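Local atomic coordinates of DSBA-like thioredoxin domain-containing protein (Pseudomonas aeruginosa PAO1, PDB entry 5HFI), a protein that probably acts as a cytosolic disulfide reductase of the thioredoxin superfamily and binds glutathione at its active site. Residues 117-122 against 128-133. Sequence-based numbering, arbitrary orientation.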
ATOM      1  N   ALA A 117      -4.271  -3.061  -2.821  1.00  7.42           N
ATOM      2  CA  ALA A 117      -5.638  -2.702  -2.454  1.00  9.00           C
ATOM      3  C   ALA A 117      -6.347  -3.857  -1.758  1.00  8.73           C
ATOM      4  O   ALA A 117      -7.103  -3.646  -0.801  1.00  7.71           O
ATOM      5  CB  ALA A 117      -6.419  -2.266  -3.696  1.00  9.53           C
ATOM      6  N   ARG A 118      -6.123  -5.086  -2.232  1.00  9.15           N
ATOM      7  CA  ARG A 118      -6.753  -6.248  -1.608  1.00  8.29           C
ATOM      8  C   ARG A 118      -6.186  -6.502  -0.218  1.00  8.12           C
ATOM      9  O   ARG A 118      -6.930  -6.857   0.707  1.00  8.05           O
ATOM     10  CB  ARG A 118      -6.568  -7.482  -2.489  1.00  8.84           C
ATOM     11  CG  ARG A 118      -7.255  -8.733  -1.951  1.00  9.32           C
ATOM     12  CD  ARG A 118      -8.771  -8.588  -1.993  1.00 13.36           C
ATOM     13  NE  ARG A 118      -9.454  -9.669  -1.286  1.00 14.12           N
ATOM     14  CZ  ARG A 118      -9.801  -9.625  -0.003  1.00 17.14           C
ATOM     15  NH1 ARG A 118      -9.527  -8.551   0.727  1.00 11.59           N
ATOM     16  NH2 ARG A 118     -10.422 -10.657   0.554  1.00 15.06           N
ATOM     17  N   ILE A 119      -4.867  -6.342  -0.061  1.00  6.35           N
ATOM     18  CA  ILE A 119      -4.225  -6.505   1.243  1.00  6.35           C
ATOM     19  C   ILE A 119      -4.812  -5.523   2.249  1.00 11.25           C
ATOM     20  O   ILE A 119      -5.108  -5.880   3.397  1.00  7.24           O
ATOM     21  CB  ILE A 119      -2.700  -6.326   1.113  1.00  6.49           C
ATOM     22  CG1 ILE A 119      -2.047  -7.582   0.537  1.00 12.57           C
ATOM     23  CG2 ILE A 119      -2.073  -5.964   2.458  1.00  8.67           C
ATOM     24  CD1 ILE A 119      -0.576  -7.392   0.190  1.00 12.81           C
ATOM     25  N   GLN A 120      -4.980  -4.266   1.832  1.00  6.91           N
ATOM     26  CA  GLN A 120      -5.498  -3.252   2.744  1.00  9.09           C
ATOM     27  C   GLN A 120      -6.940  -3.548   3.131  1.00  7.49           C
ATOM     28  O   GLN A 120      -7.331  -3.341   4.284  1.00  9.34           O
ATOM     29  CB  GLN A 120      -5.380  -1.865   2.114  1.00  7.94           C
ATOM     30  CG  GLN A 120      -3.944  -1.398   1.928  1.00 16.56           C
ATOM     31  CD  GLN A 120      -3.828  -0.262   0.932  1.00 18.09           C
ATOM     32  OE1 GLN A 120      -4.529  -0.236  -0.081  1.00 12.76           O
ATOM     33  NE2 GLN A 120      -2.934   0.678   1.208  1.00 10.09           N
ATOM     34  N   ARG A 121      -7.744  -4.040   2.185  1.00 11.09           N
ATOM     35  CA  ARG A 121      -9.101  -4.458   2.523  1.00  8.65           C
ATOM     36  C   ARG A 121      -9.091  -5.628   3.501  1.00  8.42           C
ATOM     37  O   ARG A 121      -9.875  -5.653   4.456  1.00  9.42           O
ATOM     38  CB  ARG A 121      -9.876  -4.822   1.255  1.00  8.80           C
ATOM     39  CG  ARG A 121     -10.221  -3.634   0.366  1.00 25.30           C
ATOM     40  CD  ARG A 121     -11.103  -4.060  -0.802  1.00 26.52           C
ATOM     41  NE  ARG A 121     -11.800  -2.927  -1.403  1.00 34.00           N
ATOM     42  CZ  ARG A 121     -11.453  -2.357  -2.553  1.00 44.14           C
ATOM     43  NH1 ARG A 121     -10.411  -2.816  -3.236  1.00 43.78           N
ATOM     44  NH2 ARG A 121     -12.148  -1.328  -3.022  1.00 45.04           N
ATOM     45  N   ALA A 122      -8.205  -6.604   3.286  1.00  7.87           N
ATOM     46  CA  ALA A 122      -8.133  -7.744   4.198  1.00 10.92           C
ATOM     47  C   ALA A 122      -7.788  -7.295   5.613  1.00 10.90           C
ATOM     48  O   ALA A 122      -8.287  -7.860   6.592  1.00 10.23           O
ATOM     49  CB  ALA A 122      -7.110  -8.759   3.690  1.00  9.45           C
ATOM     50  N   ARG A 128      -8.075  -9.443   8.764  1.00 12.55           N
ATOM     51  CA  ARG A 128      -7.199 -10.583   8.551  1.00 15.71           C
ATOM     52  C   ARG A 128      -5.775 -10.258   8.993  1.00 13.27           C
ATOM     53  O   ARG A 128      -5.390  -9.095   9.140  1.00 12.93           O
ATOM     54  CB  ARG A 128      -7.201 -10.998   7.079  1.00 12.87           C
ATOM     55  CG  ARG A 128      -8.582 -11.161   6.475  1.00 14.90           C
ATOM     56  CD  ARG A 128      -9.355 -12.265   7.164  1.00 26.81           C
ATOM     57  NE  ARG A 128      -8.589 -13.506   7.237  1.00 34.50           N
ATOM     58  CZ  ARG A 128      -8.472 -14.374   6.236  1.00 32.94           C
ATOM     59  NH1 ARG A 128      -9.070 -14.136   5.075  1.00 31.50           N
ATOM     60  NH2 ARG A 128      -7.757 -15.479   6.396  1.00 26.23           N
ATOM     61  N   ARG A 129      -4.985 -11.312   9.194  1.00 12.93           N
ATOM     62  CA  ARG A 129      -3.594 -11.180   9.628  1.00 14.29           C
ATOM     63  C   ARG A 129      -2.713 -11.200   8.383  1.00 13.08           C
ATOM     64  O   ARG A 129      -2.232 -12.247   7.951  1.00 13.50           O
ATOM     65  CB  ARG A 129      -3.232 -12.279  10.621  1.00 14.57           C
ATOM     66  CG  ARG A 129      -4.126 -12.266  11.851  1.00 21.58           C
ATOM     67  CD  ARG A 129      -3.422 -12.817  13.070  1.00 36.20           C
ATOM     68  NE  ARG A 129      -3.541 -14.263  13.109  1.00 43.91           N
ATOM     69  CZ  ARG A 129      -3.296 -14.986  14.191  1.00 52.42           C
ATOM     70  NH1 ARG A 129      -2.933 -14.383  15.319  1.00 56.91           N
ATOM     71  NH2 ARG A 129      -3.423 -16.306  14.154  1.00 52.76           N
ATOM     72  N   ILE A 130      -2.493 -10.013   7.803  1.00 12.77           N
ATOM     73  CA  ILE A 130      -1.766  -9.913   6.537  1.00  8.70           C
ATOM     74  C   ILE A 130      -0.273 -10.141   6.689  1.00 11.48           C
ATOM     75  O   ILE A 130       0.446 -10.160   5.682  1.00 13.07           O
ATOM     76  CB  ILE A 130      -2.009  -8.547   5.862  1.00 13.72           C
ATOM     77  CG1 ILE A 130      -1.481  -7.413   6.736  1.00 16.25           C
ATOM     78  CG2 ILE A 130      -3.493  -8.350   5.587  1.00 16.43           C
ATOM     79  CD1 ILE A 130      -1.567  -6.051   6.080  1.00 18.89           C
ATOM     80  N   ALA A 131       0.224 -10.319   7.910  1.00 10.86           N
ATOM     81  CA  ALA A 131       1.615 -10.697   8.092  1.00 11.92           C
ATOM     82  C   ALA A 131       1.835 -12.197   7.978  1.00 17.08           C
ATOM     83  O   ALA A 131       2.985 -12.645   8.018  1.00 16.64           O
ATOM     84  CB  ALA A 131       2.125 -10.213   9.452  1.00 18.56           C
ATOM     85  N   GLU A 132       0.771 -12.981   7.836  1.00 12.44           N
ATOM     86  CA  GLU A 132       0.893 -14.430   7.816  1.00 12.42           C
ATOM     87  C   GLU A 132       0.820 -14.957   6.390  1.00 11.09           C
ATOM     88  O   GLU A 132      -0.018 -14.526   5.590  1.00 10.85           O
ATOM     89  CB  GLU A 132      -0.179 -15.087   8.685  1.00 15.06           C
ATOM     90  CG  GLU A 132       0.035 -14.854  10.175  1.00 30.41           C
ATOM     91  CD  GLU A 132      -1.006 -15.544  11.034  1.00 46.78           C
ATOM     92  OE1 GLU A 132      -2.093 -15.863  10.506  1.00 45.38           O
ATOM     93  OE2 GLU A 132      -0.733 -15.767  12.236  1.00 54.10           O
ATOM     94  N   ARG A 133       1.715 -15.891   6.083  1.00 12.04           N
ATOM     95  CA  ARG A 133       1.812 -16.420   4.728  1.00 11.04           C
ATOM     96  C   ARG A 133       0.520 -17.050   4.213  1.00 14.62           C
ATOM     97  O   ARG A 133       0.175 -16.794   3.046  1.00  9.82           O
ATOM     98  CB  ARG A 133       2.983 -17.408   4.665  1.00 12.06           C
ATOM     99  CG  ARG A 133       3.014 -18.320   3.462  1.00 14.03           C
ATOM    100  CD  ARG A 133       4.234 -19.227   3.550  1.00 20.14           C
ATOM    101  NE  ARG A 133       4.656 -19.724   2.245  1.00 17.08           N
ATOM    102  CZ  ARG A 133       4.148 -20.808   1.669  1.00 20.65           C
ATOM    103  NH1 ARG A 133       3.191 -21.493   2.284  1.00 19.77           N
ATOM    104  NH2 ARG A 133       4.581 -21.203   0.476  1.00 21.15           N
TER
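I130 meets helix 112-124 with both of its branches, and the way it does so illustrates how a loop that doubles back on the preceding helix meets it through small apolar contacts and one backbone bond between the two segments. The side chains of I119 and I130 cross at about a right angle, CG2 of I119 meeting CD1 of I130 at 3.7 Å. With CG1 set between its own backbone N and carbonyl carbon (chi1 63°), I130 sends this longer arm to I119, while its CG2 sits between the backbone O of I119 (3.7 Å) and CB of A122, about one turn further along the helix (4.1 Å). The methyl of A122 also meets the stem of R128, whose CG passes at 4.0 Å from that CB.

Beside this apolar patch, R128 N donates to A122 O at 2.7 Å, a nearly straight bond (166° at the hydrogen) that ties the returning chain to the helix close to its C-terminal end. The R128 chain then bends at chi2 and chi3, carrying the guanidinium away from the helix to a salt bridge with E138. Farther along, a type I turn spans R129 to E132, and its last residue is the N-cap of helix 133-142.

The contact lies within the connection between helices 112-124 and 133-142 of this DsbA-like domain: L139 packs on I119 and A122, helix 96-109 backs I119 through P98, A101 and V102, and I130 also touches L16, the residue before C17, which binds glutathione covalently; the side chain of I130 itself stays about 10 Å from that of C17.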